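Local coordinates for LRR receptor-like serine/threonine-protein kinase RGI3 (Arabidopsis thaliana, PDB 5HZ0) that acts as a cell-surface receptor for RGF peptide hormones, which maintain the root stem cell niche, and pairs with SERK co-receptors once a peptide is bound, at residues S38-T43 and E62-D67; W152-C157 and K173-I178; T398-L403 and G419-L424. The protein carries 5 engineered substitutions. One frame throughout, in Å; residues are numbered along the deposited sequence.

In the fold
The three contacts lie in the extracellular leucine-rich-repeat part of the receptor kinase and follow one another along the chain, each joining neighbouring turns of the solenoid. Contact 1 pairs strands 41-45 and 65-67 near the N-terminal end. Contact 2, its centre about 31 Å from that of contact 1, joins two loop segments of 3-10 character that lie off the strands. Contact 3 returns to the strand side at strand 402-404; its centre is about 61 Å from that of contact 1 and about 55 Å from that of contact 2, which lies on the opposite side of the chain's centre. None touches another, so each is a local joint in the stacking, and contact 3 alone includes residues of the peptide-recognition motifs.

Contact 1: S38-T43 and E62-D67; sequences SLTSLT and ELELLD
Leu-42 and Leu-66 stand side by side and point the same way, one on each of two parallel strands, and CD2 of Leu-42 meets CD1 of Leu-66 at 3.9 Å. Both side chains carry CG anti to the backbone N (chi1 179° in each), which sets CG in the same place on both, one repeat apart. Leu-63 adds to this apolar row from the loop just ahead of strand 65-67: its CD1 lies 4.2 Å from Leu-42 CB and equally close to Leu-39 CG. On the other face of the strands Ser-41 and Thr-43 stand beside Leu-65 and Asp-67. The side chain of Thr-43 runs at a slant to both: its OG1 faces Leu-65 CD2, while its CG2 packs 3.5 Å from Asp-67 OD2. Thr-40, just ahead of the strand, brings OG1 near Glu-62 O and the carboxylate of Glu-64. Its carbonyl oxygen takes the amide of Glu-64 at 2.7 Å (Glu-64 N to Thr-40 O) and, weakly, that of Leu-65. The strands themselves, 9° from parallel, are tied through Leu-42, whose N donates to Leu-65 O (2.9 Å) from above that carbonyl's plane, whereas Leu-42 O receives Asp-67 N within its own carbonyl plane. This is the parallel strand ladder of a leucine-rich-repeat solenoid: Leu-42 and Leu-66 point into the core, while the face with Leu-65 and Asp-67 is the concave side in this fold. Asp-67 has a further partner in Ser-69, through OD1, and Glu-62 forms a salt bridge with Lys-86. The pair continues the ladder in both directions: strand 14-20 lies beyond 41-43, with Ile-17 against Leu-39 and Leu-42, and strand 89-91 lies beyond 65-67, with Leu-90 against Leu-66.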
ATOM      1  N   SER A  38      28.650 -25.084 -39.710  1.00 55.81           N
ATOM      2  CA  SER A  38      27.846 -26.214 -39.238  1.00 51.11           C
ATOM      3  C   SER A  38      27.238 -26.042 -37.833  1.00 48.83           C
ATOM      4  O   SER A  38      26.587 -26.954 -37.330  1.00 51.44           O
ATOM      5  CB  SER A  38      28.652 -27.513 -39.303  1.00 54.26           C
ATOM      6  OG  SER A  38      29.777 -27.440 -38.449  1.00 57.84           O
ATOM      7  N   LEU A  39      27.455 -24.889 -37.206  1.00 47.61           N
ATOM      8  CA  LEU A  39      26.981 -24.626 -35.839  1.00 42.99           C
ATOM      9  C   LEU A  39      25.453 -24.669 -35.712  1.00 37.68           C
ATOM     10  O   LEU A  39      24.742 -23.945 -36.414  1.00 29.72           O
ATOM     11  CB  LEU A  39      27.491 -23.256 -35.376  1.00 45.45           C
ATOM     12  CG  LEU A  39      27.141 -22.734 -33.982  1.00 48.10           C
ATOM     13  CD1 LEU A  39      27.932 -23.457 -32.918  1.00 48.66           C
ATOM     14  CD2 LEU A  39      27.406 -21.239 -33.898  1.00 50.40           C
ATOM     15  N   THR A  40      24.958 -25.534 -34.826  1.00 41.96           N
ATOM     16  CA  THR A  40      23.518 -25.666 -34.601  1.00 42.99           C
ATOM     17  C   THR A  40      22.931 -24.827 -33.445  1.00 42.08           C
ATOM     18  O   THR A  40      21.730 -24.531 -33.422  1.00 36.36           O
ATOM     19  CB  THR A  40      23.153 -27.165 -34.390  1.00 33.61           C
ATOM     20  OG1 THR A  40      22.017 -27.503 -35.193  1.00 38.86           O
ATOM     21  CG2 THR A  40      22.860 -27.476 -32.917  1.00 31.35           C
ATOM     22  N   SER A  41      23.784 -24.426 -32.505  1.00 41.72           N
ATOM     23  CA  SER A  41      23.315 -23.789 -31.276  1.00 35.06           C
ATOM     24  C   SER A  41      24.290 -22.721 -30.787  1.00 36.48           C
ATOM     25  O   SER A  41      25.471 -22.999 -30.622  1.00 40.31           O
ATOM     26  CB  SER A  41      23.076 -24.858 -30.206  1.00 26.21           C
ATOM     27  OG  SER A  41      22.780 -24.292 -28.945  1.00 26.25           O
ATOM     28  N   LEU A  42      23.805 -21.506 -30.550  1.00 36.38           N
ATOM     29  CA  LEU A  42      24.692 -20.419 -30.134  1.00 35.38           C
ATOM     30  C   LEU A  42      24.188 -19.666 -28.904  1.00 34.53           C
ATOM     31  O   LEU A  42      23.180 -18.955 -28.968  1.00 27.49           O
ATOM     32  CB  LEU A  42      24.918 -19.441 -31.288  1.00 33.30           C
ATOM     33  CG  LEU A  42      25.817 -18.248 -30.945  1.00 39.61           C
ATOM     34  CD1 LEU A  42      27.151 -18.732 -30.398  1.00 39.40           C
ATOM     35  CD2 LEU A  42      26.021 -17.325 -32.150  1.00 29.47           C
ATOM     36  N   THR A  43      24.904 -19.816 -27.793  1.00 36.64           N
ATOM     37  CA  THR A  43      24.553 -19.120 -26.568  1.00 37.70           C
ATOM     38  C   THR A  43      25.707 -18.253 -26.118  1.00 38.91           C
ATOM     39  O   THR A  43      26.718 -18.754 -25.621  1.00 40.38           O
ATOM     40  CB  THR A  43      24.277 -20.115 -25.432  1.00 40.23           C
ATOM     41  OG1 THR A  43      23.494 -21.206 -25.924  1.00 44.72           O
ATOM     42  CG2 THR A  43      23.547 -19.440 -24.286  1.00 23.51           C
ATOM     43  N   GLU A  62      22.162 -23.589 -40.064  1.00 45.74           N
ATOM     44  CA  GLU A  62      21.747 -24.725 -39.247  1.00 39.13           C
ATOM     45  C   GLU A  62      21.388 -24.325 -37.826  1.00 33.34           C
ATOM     46  O   GLU A  62      21.070 -25.176 -36.994  1.00 37.95           O
ATOM     47  CB  GLU A  62      22.833 -25.808 -39.235  1.00 41.54           C
ATOM     48  CG  GLU A  62      22.544 -26.962 -40.180  1.00 40.88           C
ATOM     49  CD  GLU A  62      22.213 -26.489 -41.587  1.00 39.44           C
ATOM     50  OE1 GLU A  62      23.029 -25.744 -42.172  1.00 35.76           O
ATOM     51  OE2 GLU A  62      21.134 -26.856 -42.103  1.00 39.54           O
ATOM     52  N   LEU A  63      21.446 -23.033 -37.544  1.00 32.27           N
ATOM     53  CA  LEU A  63      21.064 -22.535 -36.230  1.00 33.46           C
ATOM     54  C   LEU A  63      19.644 -22.944 -35.814  1.00 33.15           C
ATOM     55  O   LEU A  63      18.684 -22.851 -36.582  1.00 27.43           O
ATOM     56  CB  LEU A  63      21.229 -21.023 -36.156  1.00 35.63           C
ATOM     57  CG  LEU A  63      21.934 -20.547 -34.891  1.00 40.36           C
ATOM     58  CD1 LEU A  63      23.167 -21.394 -34.620  1.00 27.52           C
ATOM     59  CD2 LEU A  63      22.304 -19.074 -35.041  1.00 41.04           C
ATOM     60  N   GLU A  64      19.545 -23.387 -34.570  1.00 24.10           N
ATOM     61  CA  GLU A  64      18.336 -23.937 -33.995  1.00 26.58           C
ATOM     62  C   GLU A  64      18.046 -23.174 -32.716  1.00 22.01           C
ATOM     63  O   GLU A  64      16.908 -22.782 -32.465  1.00 26.55           O
ATOM     64  CB  GLU A  64      18.448 -25.454 -33.762  1.00 31.64           C
ATOM     65  CG  GLU A  64      18.183 -26.278 -35.021  1.00 37.73           C
ATOM     66  CD  GLU A  64      18.620 -27.736 -34.918  1.00 42.87           C
ATOM     67  OE1 GLU A  64      18.521 -28.342 -33.822  1.00 42.98           O
ATOM     68  OE2 GLU A  64      19.063 -28.275 -35.956  1.00 41.22           O
ATOM     69  N   LEU A  65      19.046 -23.098 -31.845  1.00 22.43           N
ATOM     70  CA  LEU A  65      18.990 -22.176 -30.719  1.00 25.58           C
ATOM     71  C   LEU A  65      19.886 -20.952 -30.948  1.00 28.97           C
ATOM     72  O   LEU A  65      21.035 -21.081 -31.360  1.00 36.17           O
ATOM     73  CB  LEU A  65      19.379 -22.883 -29.418  1.00 27.65           C
ATOM     74  CG  LEU A  65      19.153 -22.103 -28.112  1.00 32.73           C
ATOM     75  CD1 LEU A  65      18.722 -23.038 -26.984  1.00 34.26           C
ATOM     76  CD2 LEU A  65      20.399 -21.315 -27.697  1.00 33.25           C
ATOM     77  N   LEU A  66      19.346 -19.765 -30.691  1.00 24.63           N
ATOM     78  CA  LEU A  66      20.159 -18.558 -30.550  1.00 23.39           C
ATOM     79  C   LEU A  66      19.741 -17.866 -29.255  1.00 29.31           C
ATOM     80  O   LEU A  66      18.607 -17.417 -29.134  1.00 21.65           O
ATOM     81  CB  LEU A  66      19.958 -17.619 -31.751  1.00 23.92           C
ATOM     82  CG  LEU A  66      20.707 -16.271 -31.782  1.00 24.77           C
ATOM     83  CD1 LEU A  66      22.224 -16.452 -31.918  1.00 26.10           C
ATOM     84  CD2 LEU A  66      20.183 -15.361 -32.898  1.00 25.01           C
ATOM     85  N   ASP A  67      20.629 -17.814 -28.269  1.00 22.87           N
ATOM     86  CA  ASP A  67      20.330 -17.070 -27.053  1.00 28.79           C
ATOM     87  C   ASP A  67      21.377 -15.989 -26.817  1.00 35.36           C
ATOM     88  O   ASP A  67      22.522 -16.276 -26.462  1.00 40.04           O
ATOM     89  CB  ASP A  67      20.237 -18.003 -25.844  1.00 21.50           C
ATOM     90  CG  ASP A  67      20.126 -17.252 -24.528  1.00 41.71           C
ATOM     91  OD1 ASP A  67      19.561 -16.145 -24.508  1.00 46.75           O
ATOM     92  OD2 ASP A  67      20.603 -17.766 -23.500  1.00 42.12           O
TER

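Contact 2: W152-C157 and K173-I178; sequences WEIGNC and KLPASI
Pro-175 opens the touching part of 173-178 by setting CB against the benzo part of the Trp-152 indole, 3.6 Å from CE3; the proline and the indole run past one another, pointing opposite ways. The same proline turns CG toward Ile-154 CG2. Ala-176 follows at the far end of the indole, with CB 3.9 Å from Trp-152 CH2 and its backbone N close to CZ3. The two segments belong to successive turns of the leucine-rich-repeat solenoid, where short 3-10 stretches stack away from the strands. The Trp-152 indole, its CG anti to the backbone N (chi1 -177°), covers Ser-177: the serine CB sits over the centre of the six-membered ring in a CH-pi contact, 4.0 Å from the centroid, and OG lies over the same ring system. The modelled separation of Ser-177 OG and Trp-152 O is too short to be trusted, so the hydrogen bond it suggests stays doubtful. The carbonyl of Ser-177 approaches Gly-155, where O and CA are 3.5 Å apart. Ile-178 finishes the segment on the buried side, alongside Ile-154 and pointing the same way, its CD1 3.8 Å from Ile-154 CG2 and its side chain also against Ile-202.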
ATOM      1  N   TRP A 152      -5.140  -9.901 -34.811  1.00 20.77           N
ATOM      2  CA  TRP A 152      -6.106 -10.964 -34.994  1.00 16.82           C
ATOM      3  C   TRP A 152      -5.411 -12.308 -35.272  1.00 21.62           C
ATOM      4  O   TRP A 152      -5.789 -13.375 -34.737  1.00 23.08           O
ATOM      5  CB  TRP A 152      -7.009 -10.567 -36.159  1.00 16.17           C
ATOM      6  CG  TRP A 152      -8.077 -11.525 -36.418  1.00 25.12           C
ATOM      7  CD1 TRP A 152      -8.074 -12.517 -37.352  1.00 31.61           C
ATOM      8  CD2 TRP A 152      -9.328 -11.609 -35.737  1.00 29.34           C
ATOM      9  NE1 TRP A 152      -9.253 -13.221 -37.290  1.00 36.35           N
ATOM     10  CE2 TRP A 152     -10.043 -12.678 -36.305  1.00 32.62           C
ATOM     11  CE3 TRP A 152      -9.917 -10.887 -34.695  1.00 27.37           C
ATOM     12  CZ2 TRP A 152     -11.313 -13.042 -35.871  1.00 28.31           C
ATOM     13  CZ3 TRP A 152     -11.175 -11.254 -34.262  1.00 20.60           C
ATOM     14  CH2 TRP A 152     -11.860 -12.317 -34.851  1.00 20.73           C
ATOM     15  N   GLU A 153      -4.347 -12.245 -36.065  1.00 18.70           N
ATOM     16  CA  GLU A 153      -3.642 -13.449 -36.505  1.00 16.59           C
ATOM     17  C   GLU A 153      -3.063 -14.281 -35.356  1.00 20.50           C
ATOM     18  O   GLU A 153      -2.623 -15.411 -35.563  1.00 21.77           O
ATOM     19  CB  GLU A 153      -2.548 -13.084 -37.498  1.00 17.13           C
ATOM     20  CG  GLU A 153      -3.080 -12.650 -38.867  1.00 23.96           C
ATOM     21  CD  GLU A 153      -3.648 -11.229 -38.902  1.00 24.90           C
ATOM     22  OE1 GLU A 153      -3.556 -10.487 -37.895  1.00 17.13           O
ATOM     23  OE2 GLU A 153      -4.187 -10.860 -39.961  1.00 25.74           O
ATOM     24  N   ILE A 154      -3.062 -13.728 -34.147  1.00 25.32           N
ATOM     25  CA  ILE A 154      -2.581 -14.468 -32.992  1.00 25.74           C
ATOM     26  C   ILE A 154      -3.378 -15.751 -32.800  1.00 26.14           C
ATOM     27  O   ILE A 154      -2.879 -16.704 -32.208  1.00 23.95           O
ATOM     28  CB  ILE A 154      -2.636 -13.647 -31.691  1.00 23.63           C
ATOM     29  CG1 ILE A 154      -1.672 -14.241 -30.661  1.00 17.41           C
ATOM     30  CG2 ILE A 154      -4.052 -13.612 -31.130  1.00 21.16           C
ATOM     31  CD1 ILE A 154      -0.252 -14.221 -31.106  1.00 12.69           C
ATOM     32  N   GLY A 155      -4.602 -15.786 -33.322  1.00 25.52           N
ATOM     33  CA  GLY A 155      -5.430 -16.964 -33.144  1.00  8.01           C
ATOM     34  C   GLY A 155      -4.923 -18.141 -33.954  1.00 20.55           C
ATOM     35  O   GLY A 155      -5.389 -19.275 -33.812  1.00 18.80           O
ATOM     36  N   ASN A 156      -3.958 -17.876 -34.819  1.00 20.82           N
ATOM     37  CA  ASN A 156      -3.448 -18.916 -35.691  1.00 17.07           C
ATOM     38  C   ASN A 156      -2.259 -19.632 -35.101  1.00 19.21           C
ATOM     39  O   ASN A 156      -1.782 -20.624 -35.658  1.00 23.21           O
ATOM     40  CB  ASN A 156      -3.113 -18.353 -37.068  1.00 19.77           C
ATOM     41  CG  ASN A 156      -4.353 -17.987 -37.845  1.00 25.14           C
ATOM     42  OD1 ASN A 156      -5.330 -18.734 -37.839  1.00 27.71           O
ATOM     43  ND2 ASN A 156      -4.337 -16.825 -38.495  1.00 24.64           N
ATOM     44  N   CYS A 157      -1.795 -19.187 -33.941  1.00 19.30           N
ATOM     45  CA  CYS A 157      -0.701 -19.925 -33.358  1.00 22.76           C
ATOM     46  C   CYS A 157      -1.350 -20.993 -32.500  1.00 17.22           C
ATOM     47  O   CYS A 157      -1.553 -20.813 -31.306  1.00 11.05           O
ATOM     48  CB  CYS A 157       0.121 -18.972 -32.488  1.00 10.35           C
ATOM     49  SG  CYS A 157       0.836 -17.611 -33.429  1.00 17.56           S
ATOM     50  N   LYS A 173      -9.134  -3.739 -27.733  1.00  9.82           N
ATOM     51  CA  LYS A 173      -9.726  -4.950 -27.176  1.00 15.49           C
ATOM     52  C   LYS A 173      -8.965  -6.199 -27.641  1.00 19.55           C
ATOM     53  O   LYS A 173      -8.469  -6.251 -28.768  1.00 28.30           O
ATOM     54  CB  LYS A 173     -11.208  -5.046 -27.556  1.00 15.98           C
ATOM     55  CG  LYS A 173     -11.460  -5.157 -29.048  1.00 22.97           C
ATOM     56  CD  LYS A 173     -12.936  -5.363 -29.351  1.00 28.41           C
ATOM     57  CE  LYS A 173     -13.568  -4.096 -29.857  1.00 35.09           C
ATOM     58  NZ  LYS A 173     -13.519  -3.021 -28.834  1.00 39.51           N
ATOM     59  N   LEU A 174      -8.850  -7.193 -26.770  1.00 11.78           N
ATOM     60  CA  LEU A 174      -8.261  -8.460 -27.170  1.00  8.35           C
ATOM     61  C   LEU A 174      -9.171  -9.060 -28.212  1.00  8.06           C
ATOM     62  O   LEU A 174     -10.380  -9.091 -28.025  1.00  8.14           O
ATOM     63  CB  LEU A 174      -8.159  -9.410 -25.982  1.00 10.94           C
ATOM     64  CG  LEU A 174      -7.306  -8.964 -24.805  1.00 11.13           C
ATOM     65  CD1 LEU A 174      -7.407  -9.983 -23.702  1.00 11.80           C
ATOM     66  CD2 LEU A 174      -5.873  -8.793 -25.257  1.00 16.53           C
ATOM     67  N   PRO A 175      -8.593  -9.546 -29.316  1.00 13.81           N
ATOM     68  CA  PRO A 175      -9.391 -10.049 -30.440  1.00 10.26           C
ATOM     69  C   PRO A 175     -10.145 -11.323 -30.075  1.00 18.92           C
ATOM     70  O   PRO A 175      -9.667 -12.098 -29.254  1.00 16.50           O
ATOM     71  CB  PRO A 175      -8.335 -10.367 -31.497  1.00  9.02           C
ATOM     72  CG  PRO A 175      -7.094 -10.662 -30.712  1.00 10.88           C
ATOM     73  CD  PRO A 175      -7.147  -9.740 -29.522  1.00  6.82           C
ATOM     74  N   ALA A 176     -11.300 -11.538 -30.696  1.00 21.24           N
ATOM     75  CA  ALA A 176     -12.096 -12.740 -30.490  1.00 15.43           C
ATOM     76  C   ALA A 176     -11.283 -13.968 -30.923  1.00 17.39           C
ATOM     77  O   ALA A 176     -11.528 -15.100 -30.481  1.00 16.55           O
ATOM     78  CB  ALA A 176     -13.404 -12.633 -31.266  1.00  4.70           C
ATOM     79  N   SER A 177     -10.278 -13.699 -31.754  1.00 16.37           N
ATOM     80  CA  SER A 177      -9.277 -14.664 -32.188  1.00 14.20           C
ATOM     81  C   SER A 177      -8.711 -15.474 -31.033  1.00 13.41           C
ATOM     82  O   SER A 177      -8.351 -16.629 -31.198  1.00 11.62           O
ATOM     83  CB  SER A 177      -8.102 -13.892 -32.777  1.00 19.06           C
ATOM     84  OG  SER A 177      -8.171 -13.834 -34.176  1.00 29.84           O
ATOM     85  N   ILE A 178      -8.598 -14.838 -29.872  1.00 12.09           N
ATOM     86  CA  ILE A 178      -7.998 -15.462 -28.710  1.00 10.76           C
ATOM     87  C   ILE A 178      -8.674 -16.786 -28.369  1.00 11.45           C
ATOM     88  O   ILE A 178      -8.006 -17.700 -27.901  1.00 13.03           O
ATOM     89  CB  ILE A 178      -7.939 -14.495 -27.495  1.00 22.04           C
ATOM     90  CG1 ILE A 178      -6.589 -14.627 -26.800  1.00 26.98           C
ATOM     91  CG2 ILE A 178      -9.105 -14.703 -26.524  1.00 14.23           C
ATOM     92  CD1 ILE A 178      -5.442 -14.198 -27.672  1.00 33.83           C
TER

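Contact 3: T398-L403 and G419-L424; sequences TNLYRL and GNLKNL
Leu-400 and Leu-424 lie side by side and point the same way, each with CG anti to the backbone N, and Leu-400 CG meets Leu-424 CD1 at 4.1 Å. That one methyl also serves two other neighbours, Leu-403 CB at 3.9 Å and the carbonyl oxygen of Tyr-401 at 3.4 Å. Leu-421 takes a different first torsion, with CG beside the backbone N and anti to the carbonyl carbon (chi1 -52°). Its side chain slants across that of Leu-400, and Leu-421 CD1 touches Leu-400 CD2. These leucines pack together in the core of the leucine-rich-repeat solenoid, where Leu-424 brings in the turn that follows. Nearer the surface Asn-423 lies alongside Asn-399, the amide planes turned 48° apart, and the ring of Tyr-401 brings CD1 to 3.4 Å from the carbonyl oxygen of Asn-423. Among backbone atoms, Leu-424 CA approaches Leu-400 O at 3.2 Å in a CA-H...O contact. Arg-402 and Leu-403 belong to an experimentally established peptide-recognition motif; Arg-402 forms a salt bridge to the backbone of the bound peptide through NH1 and a cation-pi contact with Phe-426. Strand 378-380 borders 402-404 on one flank, its Leu-379 packing on Leu-400 and Leu-403, while 419-424 leads into strand 426-428 on the other.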
ATOM      1  N   THR A 398      -0.856 -11.446  22.154  1.00 25.36           N
ATOM      2  CA  THR A 398       0.554 -11.372  22.504  1.00 20.59           C
ATOM      3  C   THR A 398       1.330 -10.572  21.485  1.00 13.19           C
ATOM      4  O   THR A 398       2.252  -9.846  21.833  1.00 12.66           O
ATOM      5  CB  THR A 398       1.169 -12.794  22.641  1.00 25.12           C
ATOM      6  OG1 THR A 398       0.353 -13.574  23.516  1.00 27.29           O
ATOM      7  CG2 THR A 398       2.582 -12.740  23.211  1.00  6.01           C
ATOM      8  N   ASN A 399       0.959 -10.751  20.221  1.00 15.15           N
ATOM      9  CA  ASN A 399       1.652 -10.148  19.090  1.00 11.23           C
ATOM     10  C   ASN A 399       1.026  -8.879  18.553  1.00 12.18           C
ATOM     11  O   ASN A 399       1.459  -8.391  17.508  1.00  8.67           O
ATOM     12  CB  ASN A 399       1.785 -11.164  17.945  1.00 13.77           C
ATOM     13  CG  ASN A 399       2.857 -12.215  18.212  1.00 17.73           C
ATOM     14  OD1 ASN A 399       3.877 -11.936  18.841  1.00 15.59           O
ATOM     15  ND2 ASN A 399       2.625 -13.428  17.728  1.00 21.79           N
ATOM     16  N   LEU A 400      -0.018  -8.376  19.214  1.00  9.46           N
ATOM     17  CA  LEU A 400      -0.701  -7.169  18.734  1.00 10.64           C
ATOM     18  C   LEU A 400       0.292  -6.047  18.546  1.00  4.32           C
ATOM     19  O   LEU A 400       1.002  -5.680  19.465  1.00  4.69           O
ATOM     20  CB  LEU A 400      -1.763  -6.709  19.729  1.00  3.94           C
ATOM     21  CG  LEU A 400      -2.875  -5.826  19.181  1.00  7.60           C
ATOM     22  CD1 LEU A 400      -3.507  -6.446  17.916  1.00  5.82           C
ATOM     23  CD2 LEU A 400      -3.914  -5.597  20.266  1.00  3.53           C
ATOM     24  N   TYR A 401       0.312  -5.502  17.338  1.00 13.79           N
ATOM     25  CA  TYR A 401       1.224  -4.439  16.942  1.00 13.37           C
ATOM     26  C   TYR A 401       0.473  -3.104  16.802  1.00 18.46           C
ATOM     27  O   TYR A 401       0.809  -2.104  17.451  1.00 13.83           O
ATOM     28  CB  TYR A 401       1.884  -4.811  15.620  1.00 10.64           C
ATOM     29  CG  TYR A 401       2.991  -3.879  15.194  1.00 15.11           C
ATOM     30  CD1 TYR A 401       4.275  -4.037  15.690  1.00  5.34           C
ATOM     31  CD2 TYR A 401       2.757  -2.847  14.294  1.00  4.71           C
ATOM     32  CE1 TYR A 401       5.300  -3.210  15.306  1.00  5.73           C
ATOM     33  CE2 TYR A 401       3.785  -2.006  13.899  1.00  5.08           C
ATOM     34  CZ  TYR A 401       5.050  -2.192  14.412  1.00 18.97           C
ATOM     35  OH  TYR A 401       6.086  -1.370  14.043  1.00 14.68           O
ATOM     36  N   ARG A 402      -0.509  -3.099  15.902  1.00 21.26           N
ATOM     37  CA  ARG A 402      -1.335  -1.933  15.604  1.00  3.57           C
ATOM     38  C   ARG A 402      -2.782  -2.142  16.046  1.00  8.16           C
ATOM     39  O   ARG A 402      -3.475  -3.051  15.565  1.00  2.96           O
ATOM     40  CB  ARG A 402      -1.263  -1.640  14.106  1.00  6.50           C
ATOM     41  CG  ARG A 402      -2.183  -0.532  13.590  1.00  5.26           C
ATOM     42  CD  ARG A 402      -1.870  -0.275  12.128  1.00  3.20           C
ATOM     43  NE  ARG A 402      -2.535   0.912  11.631  1.00 19.75           N
ATOM     44  CZ  ARG A 402      -2.066   2.140  11.793  1.00 15.39           C
ATOM     45  NH1 ARG A 402      -2.737   3.172  11.304  1.00 16.11           N
ATOM     46  NH2 ARG A 402      -0.925   2.328  12.443  1.00  9.06           N
ATOM     47  N   LEU A 403      -3.222  -1.294  16.968  1.00  3.26           N
ATOM     48  CA  LEU A 403      -4.561  -1.361  17.535  1.00  3.01           C
ATOM     49  C   LEU A 403      -5.321  -0.038  17.326  1.00 14.29           C
ATOM     50  O   LEU A 403      -4.891   1.024  17.806  1.00 11.75           O
ATOM     51  CB  LEU A 403      -4.481  -1.649  19.035  1.00  3.25           C
ATOM     52  CG  LEU A 403      -5.855  -1.771  19.707  1.00  3.07           C
ATOM     53  CD1 LEU A 403      -6.618  -2.989  19.182  1.00  6.84           C
ATOM     54  CD2 LEU A 403      -5.758  -1.819  21.229  1.00  3.37           C
ATOM     55  N   GLY A 419      -0.802  -3.396  29.665  1.00 12.68           N
ATOM     56  CA  GLY A 419       0.616  -3.283  29.959  1.00 15.65           C
ATOM     57  C   GLY A 419       1.364  -4.567  29.660  1.00 16.62           C
ATOM     58  O   GLY A 419       2.594  -4.589  29.591  1.00 16.56           O
ATOM     59  N   ASN A 420       0.608  -5.640  29.463  1.00 19.81           N
ATOM     60  CA  ASN A 420       1.170  -6.947  29.171  1.00 22.77           C
ATOM     61  C   ASN A 420       1.692  -7.086  27.738  1.00 21.83           C
ATOM     62  O   ASN A 420       2.437  -8.024  27.433  1.00 25.07           O
ATOM     63  CB  ASN A 420       0.101  -8.003  29.432  1.00 33.06           C
ATOM     64  CG  ASN A 420       0.679  -9.351  29.751  1.00 40.23           C
ATOM     65  OD1 ASN A 420       1.721  -9.458  30.404  1.00 43.50           O
ATOM     66  ND2 ASN A 420       0.006 -10.402  29.288  1.00 36.81           N
ATOM     67  N   LEU A 421       1.316  -6.154  26.862  1.00 17.27           N
ATOM     68  CA  LEU A 421       1.626  -6.289  25.440  1.00 14.61           C
ATOM     69  C   LEU A 421       2.933  -5.603  25.076  1.00 16.86           C
ATOM     70  O   LEU A 421       3.027  -4.383  25.095  1.00 22.46           O
ATOM     71  CB  LEU A 421       0.493  -5.727  24.593  1.00 12.12           C
ATOM     72  CG  LEU A 421      -0.916  -6.236  24.883  1.00 10.78           C
ATOM     73  CD1 LEU A 421      -1.888  -5.637  23.871  1.00 14.44           C
ATOM     74  CD2 LEU A 421      -0.946  -7.758  24.838  1.00  9.93           C
ATOM     75  N   LYS A 422       3.939  -6.405  24.742  1.00 14.02           N
ATOM     76  CA  LYS A 422       5.295  -5.909  24.531  1.00  9.64           C
ATOM     77  C   LYS A 422       5.623  -5.550  23.085  1.00 10.97           C
ATOM     78  O   LYS A 422       6.651  -4.922  22.823  1.00 11.99           O
ATOM     79  CB  LYS A 422       6.313  -6.934  25.059  1.00  7.76           C
ATOM     80  CG  LYS A 422       5.988  -7.458  26.449  1.00  8.02           C
ATOM     81  CD  LYS A 422       6.198  -6.403  27.525  1.00 15.44           C
ATOM     82  CE  LYS A 422       5.400  -6.738  28.791  1.00 16.93           C
ATOM     83  NZ  LYS A 422       5.717  -5.837  29.961  1.00 12.28           N
ATOM     84  N   ASN A 423       4.788  -5.970  22.142  1.00  6.50           N
ATOM     85  CA  ASN A 423       5.006  -5.573  20.750  1.00  9.92           C
ATOM     86  C   ASN A 423       4.118  -4.415  20.261  1.00 13.34           C
ATOM     87  O   ASN A 423       4.283  -3.947  19.137  1.00 13.83           O
ATOM     88  CB  ASN A 423       4.877  -6.767  19.802  1.00  6.06           C
ATOM     89  CG  ASN A 423       5.687  -7.976  20.263  1.00 26.57           C
ATOM     90  OD1 ASN A 423       5.123  -8.986  20.697  1.00 26.91           O
ATOM     91  ND2 ASN A 423       7.010  -7.885  20.157  1.00 22.27           N
ATOM     92  N   LEU A 424       3.201  -3.944  21.110  1.00 13.57           N
ATOM     93  CA  LEU A 424       2.194  -3.002  20.672  1.00 12.32           C
ATOM     94  C   LEU A 424       2.900  -1.679  20.364  1.00 15.67           C
ATOM     95  O   LEU A 424       3.504  -1.066  21.235  1.00 14.81           O
ATOM     96  CB  LEU A 424       1.185  -2.819  21.802  1.00 16.31           C
ATOM     97  CG  LEU A 424      -0.102  -2.020  21.604  1.00 17.43           C
ATOM     98  CD1 LEU A 424      -0.854  -2.471  20.350  1.00  4.37           C
ATOM     99  CD2 LEU A 424      -0.952  -2.207  22.854  1.00  4.82           C
TER